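Local structure of sensor protein (3O5Y) at residues A[55-58]-A[62-65]; A[27-30]-A[35-38]. The protein is probably a two-component sensor histidine kinase that uses ATP to phosphorylate a protein histidine, the part described here being its GAF domain. All coordinates share one frame; numbering follows the deposited sequence.

Contact 1: residues A[55-58]-A[62-65]; sequences IPKE and YWSA. With ACT (acetate ion), chain C.
The backbone oxygen of Ile55 accepts a hydrogen bond from the indole NE1 of Trp63, 3.0 Å away with an N-H...O angle of 153°. The oxygen lies close to the indole plane, at the ring edge, whereas NE1 stands above the carbonyl plane of Ile55. This bond helps to fix the rotation of the indole, and Lys57 covers one face of it. With CG anti to its own carbonyl carbon (chi1 -67°) and the chain extended from there, Lys57 runs along the ring system: CG sits over the five-membered ring, 3.6 Å from its centroid in a CH-pi contact, CE passes over the benzene half, and NZ reaches an off-centre cation-pi position 4.5 Å from the six-membered centroid. Ile55 adds a looser apolar touch, CG2 to Trp63 CD1 at 4.2 Å. Tyr62 OH donates a 2.7 Å hydrogen bond to OXT of an acetate ion, probably from the crystallisation liquor, lying at the edge of the phenol ring; Ser113 OG also bonds this hydroxyl. The loop after strand 54-55 is thus folded back on helix 61-68, which packs against the central sheet, an arrangement consistent with the ligand-pocket side of a GAF domain.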
ATOM      1  N   ILE A  55       0.324  -9.480  -8.356  1.00 44.18           N
ATOM      2  CA  ILE A  55       1.281  -8.484  -8.806  1.00 42.78           C
ATOM      3  C   ILE A  55       2.581  -9.212  -9.156  1.00 43.24           C
ATOM      4  O   ILE A  55       3.193  -9.842  -8.287  1.00 42.92           O
ATOM      5  CB  ILE A  55       1.537  -7.426  -7.713  1.00 42.54           C
ATOM      6  CG1 ILE A  55       0.209  -6.873  -7.172  1.00 41.65           C
ATOM      7  CG2 ILE A  55       2.514  -6.344  -8.206  1.00 41.94           C
ATOM      8  CD1 ILE A  55      -0.702  -6.143  -8.196  1.00 40.26           C
ATOM      9  N   PRO A  56       2.980  -9.164 -10.444  1.00 43.43           N
ATOM     10  CA  PRO A  56       4.227  -9.773 -10.893  1.00 43.89           C
ATOM     11  C   PRO A  56       5.398  -8.964 -10.384  1.00 44.32           C
ATOM     12  O   PRO A  56       5.253  -7.763 -10.131  1.00 44.13           O
ATOM     13  CB  PRO A  56       4.145  -9.655 -12.421  1.00 44.07           C
ATOM     14  CG  PRO A  56       3.226  -8.507 -12.663  1.00 44.15           C
ATOM     15  CD  PRO A  56       2.212  -8.593 -11.569  1.00 43.34           C
ATOM     16  N   LYS A  57       6.545  -9.619 -10.245  1.00 44.98           N
ATOM     17  CA  LYS A  57       7.745  -8.978  -9.745  1.00 45.64           C
ATOM     18  C   LYS A  57       8.358  -8.016 -10.751  1.00 45.83           C
ATOM     19  O   LYS A  57       8.824  -6.938 -10.372  1.00 46.96           O
ATOM     20  CB  LYS A  57       8.784 -10.022  -9.314  1.00 46.91           C
ATOM     21  CG  LYS A  57       8.348 -10.846  -8.101  1.00 48.61           C
ATOM     22  CD  LYS A  57       9.505 -11.591  -7.460  1.00 52.00           C
ATOM     23  CE  LYS A  57       8.965 -12.617  -6.466  1.00 56.08           C
ATOM     24  NZ  LYS A  57       9.999 -13.239  -5.583  1.00 59.46           N
ATOM     25  N   GLU A  58       8.369  -8.387 -12.028  1.00 45.50           N
ATOM     26  CA  GLU A  58       9.066  -7.577 -13.023  1.00 45.93           C
ATOM     27  C   GLU A  58       8.498  -6.150 -13.090  1.00 45.58           C
ATOM     28  O   GLU A  58       7.291  -5.953 -13.229  1.00 45.02           O
ATOM     29  CB  GLU A  58       9.047  -8.251 -14.397  1.00 45.90           C
ATOM     30  CG  GLU A  58      10.006  -7.638 -15.417  1.00 47.90           C
ATOM     31  CD  GLU A  58      11.482  -7.941 -15.143  1.00 50.17           C
ATOM     32  OE1 GLU A  58      12.366  -7.170 -15.596  1.00 52.54           O
ATOM     33  OE2 GLU A  58      11.764  -8.948 -14.469  1.00 51.62           O
ATOM     34  N   TYR A  62       5.705  -2.134  -6.022  1.00 39.31           N
ATOM     35  CA  TYR A  62       5.365  -2.796  -4.765  1.00 39.44           C
ATOM     36  C   TYR A  62       6.415  -3.859  -4.357  1.00 40.10           C
ATOM     37  O   TYR A  62       6.839  -3.899  -3.200  1.00 40.61           O
ATOM     38  CB  TYR A  62       3.953  -3.403  -4.811  1.00 38.80           C
ATOM     39  CG  TYR A  62       2.800  -2.420  -5.033  1.00 37.25           C
ATOM     40  CD1 TYR A  62       1.506  -2.887  -5.300  1.00 34.94           C
ATOM     41  CD2 TYR A  62       3.002  -1.043  -5.000  1.00 34.43           C
ATOM     42  CE1 TYR A  62       0.449  -2.010  -5.494  1.00 35.85           C
ATOM     43  CE2 TYR A  62       1.948  -0.152  -5.198  1.00 34.47           C
ATOM     44  CZ  TYR A  62       0.670  -0.640  -5.428  1.00 35.45           C
ATOM     45  OH  TYR A  62      -0.376   0.236  -5.630  1.00 32.19           O
ATOM     46  N   TRP A  63       6.847  -4.699  -5.299  1.00 40.48           N
ATOM     47  CA  TRP A  63       7.895  -5.681  -5.000  1.00 41.10           C
ATOM     48  C   TRP A  63       9.231  -5.024  -4.708  1.00 42.18           C
ATOM     49  O   TRP A  63      10.037  -5.546  -3.932  1.00 43.36           O
ATOM     50  CB  TRP A  63       8.062  -6.673  -6.140  1.00 41.15           C
ATOM     51  CG  TRP A  63       7.149  -7.817  -6.021  1.00 40.16           C
ATOM     52  CD1 TRP A  63       6.024  -8.029  -6.734  1.00 40.75           C
ATOM     53  CD2 TRP A  63       7.251  -8.898  -5.094  1.00 41.44           C
ATOM     54  NE1 TRP A  63       5.422  -9.203  -6.350  1.00 43.16           N
ATOM     55  CE2 TRP A  63       6.154  -9.757  -5.337  1.00 43.04           C
ATOM     56  CE3 TRP A  63       8.180  -9.242  -4.095  1.00 39.57           C
ATOM     57  CZ2 TRP A  63       5.951 -10.943  -4.621  1.00 42.85           C
ATOM     58  CZ3 TRP A  63       7.977 -10.407  -3.379  1.00 41.15           C
ATOM     59  CH2 TRP A  63       6.865 -11.250  -3.649  1.00 42.96           C
ATOM     60  N   SER A  64       9.463  -3.868  -5.315  1.00 42.49           N
ATOM     61  CA  SER A  64      10.693  -3.148  -5.085  1.00 43.60           C
ATOM     62  C   SER A  64      10.781  -2.686  -3.622  1.00 43.76           C
ATOM     63  O   SER A  64      11.843  -2.763  -3.004  1.00 44.65           O
ATOM     64  CB  SER A  64      10.783  -1.984  -6.063  1.00 44.02           C
ATOM     65  OG  SER A  64      11.984  -1.284  -5.874  1.00 47.03           O
ATOM     66  N   ALA A  65       9.654  -2.241  -3.067  1.00 43.47           N
ATOM     67  CA  ALA A  65       9.572  -1.849  -1.666  1.00 43.53           C
ATOM     68  C   ALA A  65       9.795  -3.047  -0.747  1.00 43.88           C
ATOM     69  O   ALA A  65      10.509  -2.951   0.242  1.00 44.09           O
ATOM     70  CB  ALA A  65       8.226  -1.210  -1.379  1.00 43.54           C
TER
HETATM   71  C   ACT C   2      -3.386  -1.169  -6.946  1.00 45.04           C
HETATM   72  O   ACT C   2      -2.627  -1.401  -7.940  1.00 45.44           O
HETATM   73  OXT ACT C   2      -2.851  -0.855  -5.839  1.00 44.20           O
HETATM   74  CH3 ACT C   2      -4.867  -1.279  -7.110  1.00 44.59           C

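Contact 2: residues A[27-30]-A[35-38]; sequences SFLL and TLKL. With ACT (acetate ion), chain C.
Leu29 CB and Leu36 CD2 meet at 3.4 Å, a diagonal contact between neighbouring strands on the sheet face that Ser27 and Leu38 share. Leu29 holds CG anti to its carbonyl carbon (chi1 -61°), and an unusual second torsion (chi2 92°) then lays CD2 over the Leu38 backbone, 3.8 Å from Leu38 N. Leu36 swings its CD2 branch back toward Leu29, and this methyl also approaches Leu30 O. The two branches of Leu38 divide the work: CD2 reaches across to Ser27 CB, at 3.9 Å, and to the Phe28 carbonyl, while CD1 comes within 4.0 Å of the acetate CH3. Ser27 OG donates to acetate OXT at 2.9 Å. Replacing Leu29 with an alanine would probably open a gap beside the Leu38 backbone where CG and CD2 now pack. On the backbone, Leu30 and Lys37 form a hydrogen-bonded pair, each N to the other's O at 2.9 Å, and their side chains leave the opposite face, where Leu30 touches Leu6 of helix 6-20. Leu29 and Leu38 are the adjoining non-hydrogen-bonded pair. The geometry is that of a beta hairpin in the antiparallel sheet of the GAF fold, one face lining the acetate site and the other meeting a helix.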
ATOM      1  N   SER A  27      -4.701   0.988  -0.916  1.00 40.81           N
ATOM      2  CA  SER A  27      -4.909  -0.420  -1.166  1.00 40.43           C
ATOM      3  C   SER A  27      -3.978  -1.190  -0.275  1.00 41.27           C
ATOM      4  O   SER A  27      -2.910  -0.713   0.092  1.00 41.08           O
ATOM      5  CB  SER A  27      -4.675  -0.786  -2.632  1.00 39.58           C
ATOM      6  OG  SER A  27      -3.321  -0.629  -2.957  1.00 38.96           O
ATOM      7  N   PHE A  28      -4.399  -2.391   0.085  1.00 40.06           N
ATOM      8  CA  PHE A  28      -3.565  -3.243   0.874  1.00 41.12           C
ATOM      9  C   PHE A  28      -3.358  -4.535   0.110  1.00 41.95           C
ATOM     10  O   PHE A  28      -4.300  -5.091  -0.471  1.00 43.87           O
ATOM     11  CB  PHE A  28      -4.173  -3.488   2.260  1.00 42.45           C
ATOM     12  CG  PHE A  28      -3.567  -4.648   2.962  1.00 45.47           C
ATOM     13  CD1 PHE A  28      -2.270  -4.568   3.472  1.00 46.33           C
ATOM     14  CD2 PHE A  28      -4.252  -5.854   3.053  1.00 49.21           C
ATOM     15  CE1 PHE A  28      -1.673  -5.665   4.083  1.00 47.52           C
ATOM     16  CE2 PHE A  28      -3.659  -6.961   3.673  1.00 52.04           C
ATOM     17  CZ  PHE A  28      -2.357  -6.857   4.187  1.00 50.31           C
ATOM     18  N   LEU A  29      -2.121  -5.008   0.101  1.00 41.54           N
ATOM     19  CA  LEU A  29      -1.792  -6.218  -0.619  1.00 42.33           C
ATOM     20  C   LEU A  29      -1.173  -7.227   0.309  1.00 44.10           C
ATOM     21  O   LEU A  29      -0.432  -6.870   1.222  1.00 44.17           O
ATOM     22  CB  LEU A  29      -0.885  -5.920  -1.804  1.00 40.64           C
ATOM     23  CG  LEU A  29      -1.515  -4.978  -2.833  1.00 39.92           C
ATOM     24  CD1 LEU A  29      -1.162  -3.528  -2.538  1.00 34.74           C
ATOM     25  CD2 LEU A  29      -1.088  -5.352  -4.245  1.00 40.24           C
ATOM     26  N   LEU A  30      -1.497  -8.491   0.082  1.00 46.48           N
ATOM     27  CA  LEU A  30      -1.138  -9.542   1.008  1.00 49.58           C
ATOM     28  C   LEU A  30      -0.162 -10.477   0.325  1.00 50.26           C
ATOM     29  O   LEU A  30      -0.375 -10.909  -0.798  1.00 50.86           O
ATOM     30  CB  LEU A  30      -2.381 -10.331   1.437  1.00 51.90           C
ATOM     31  CG  LEU A  30      -2.507 -10.947   2.843  1.00 56.59           C
ATOM     32  CD1 LEU A  30      -3.326 -12.267   2.825  1.00 59.79           C
ATOM     33  CD2 LEU A  30      -1.170 -11.167   3.607  1.00 58.25           C
ATOM     34  N   THR A  35       3.620 -14.941  -3.228  1.00 58.04           N
ATOM     35  CA  THR A  35       2.715 -14.358  -4.203  1.00 56.31           C
ATOM     36  C   THR A  35       2.008 -13.153  -3.555  1.00 53.98           C
ATOM     37  O   THR A  35       1.429 -13.273  -2.465  1.00 54.54           O
ATOM     38  CB  THR A  35       1.692 -15.413  -4.671  1.00 58.56           C
ATOM     39  OG1 THR A  35       2.397 -16.546  -5.198  1.00 61.88           O
ATOM     40  CG2 THR A  35       0.769 -14.876  -5.747  1.00 58.20           C
ATOM     41  N   LEU A  36       2.069 -12.000  -4.222  1.00 50.68           N
ATOM     42  CA  LEU A  36       1.498 -10.770  -3.704  1.00 47.72           C
ATOM     43  C   LEU A  36       0.171 -10.531  -4.395  1.00 47.66           C
ATOM     44  O   LEU A  36       0.114 -10.456  -5.623  1.00 47.66           O
ATOM     45  CB  LEU A  36       2.432  -9.606  -4.022  1.00 45.71           C
ATOM     46  CG  LEU A  36       2.627  -8.410  -3.083  1.00 43.71           C
ATOM     47  CD1 LEU A  36       2.745  -7.100  -3.889  1.00 39.85           C
ATOM     48  CD2 LEU A  36       1.607  -8.291  -1.965  1.00 40.24           C
ATOM     49  N   LYS A  37      -0.889 -10.386  -3.614  1.00 50.01           N
ATOM     50  CA  LYS A  37      -2.217 -10.202  -4.172  1.00 48.96           C
ATOM     51  C   LYS A  37      -2.913  -8.960  -3.622  1.00 48.07           C
ATOM     52  O   LYS A  37      -2.866  -8.705  -2.419  1.00 48.04           O
ATOM     53  CB  LYS A  37      -3.068 -11.429  -3.888  1.00 49.64           C
ATOM     54  CG  LYS A  37      -2.770 -12.617  -4.789  1.00 52.65           C
ATOM     55  CD  LYS A  37      -2.958 -13.942  -4.042  1.00 57.49           C
ATOM     56  CE  LYS A  37      -2.915 -15.158  -4.972  1.00 59.88           C
ATOM     57  NZ  LYS A  37      -4.276 -15.702  -5.220  1.00 61.93           N
ATOM     58  N   LEU A  38      -3.560  -8.194  -4.503  1.00 47.23           N
ATOM     59  CA  LEU A  38      -4.445  -7.113  -4.066  1.00 47.12           C
ATOM     60  C   LEU A  38      -5.525  -7.716  -3.169  1.00 47.78           C
ATOM     61  O   LEU A  38      -6.214  -8.658  -3.570  1.00 48.30           O
ATOM     62  CB  LEU A  38      -5.133  -6.466  -5.264  1.00 46.53           C
ATOM     63  CG  LEU A  38      -5.470  -4.971  -5.283  1.00 47.05           C
ATOM     64  CD1 LEU A  38      -6.639  -4.726  -6.240  1.00 45.82           C
ATOM     65  CD2 LEU A  38      -5.736  -4.346  -3.921  1.00 46.04           C
TER
HETATM   66  C   ACT C   2      -3.386  -1.169  -6.946  1.00 45.04           C
HETATM   67  O   ACT C   2      -2.627  -1.401  -7.940  1.00 45.44           O
HETATM   68  OXT ACT C   2      -2.851  -0.855  -5.839  1.00 44.20           O
HETATM   69  CH3 ACT C   2      -4.867  -1.279  -7.110  1.00 44.59           C

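Contact 2 comes first along the chain and closes before contact 1 opens; their centres lie 10 Å apart within one GAF domain. The hairpin of strands 25-32 and 35-42 continues across the sheet into short strand 54-55, where Ile55 N probably bonds to Leu36 O at 2.9 Å. From there the chain turns through 55-58 into helix 61-68, which lies over the hairpin: Tyr62 CE1 packs on Leu29 CD1 at 3.7 Å, and Trp63 on Leu36. Tyr62 and Ser27, one from each contact, bind the same acetate oxygen, and Arg25 also bonds the ion. The acetate is thus held between helix and sheet, a position that may mark the ligand pocket of this sensor domain.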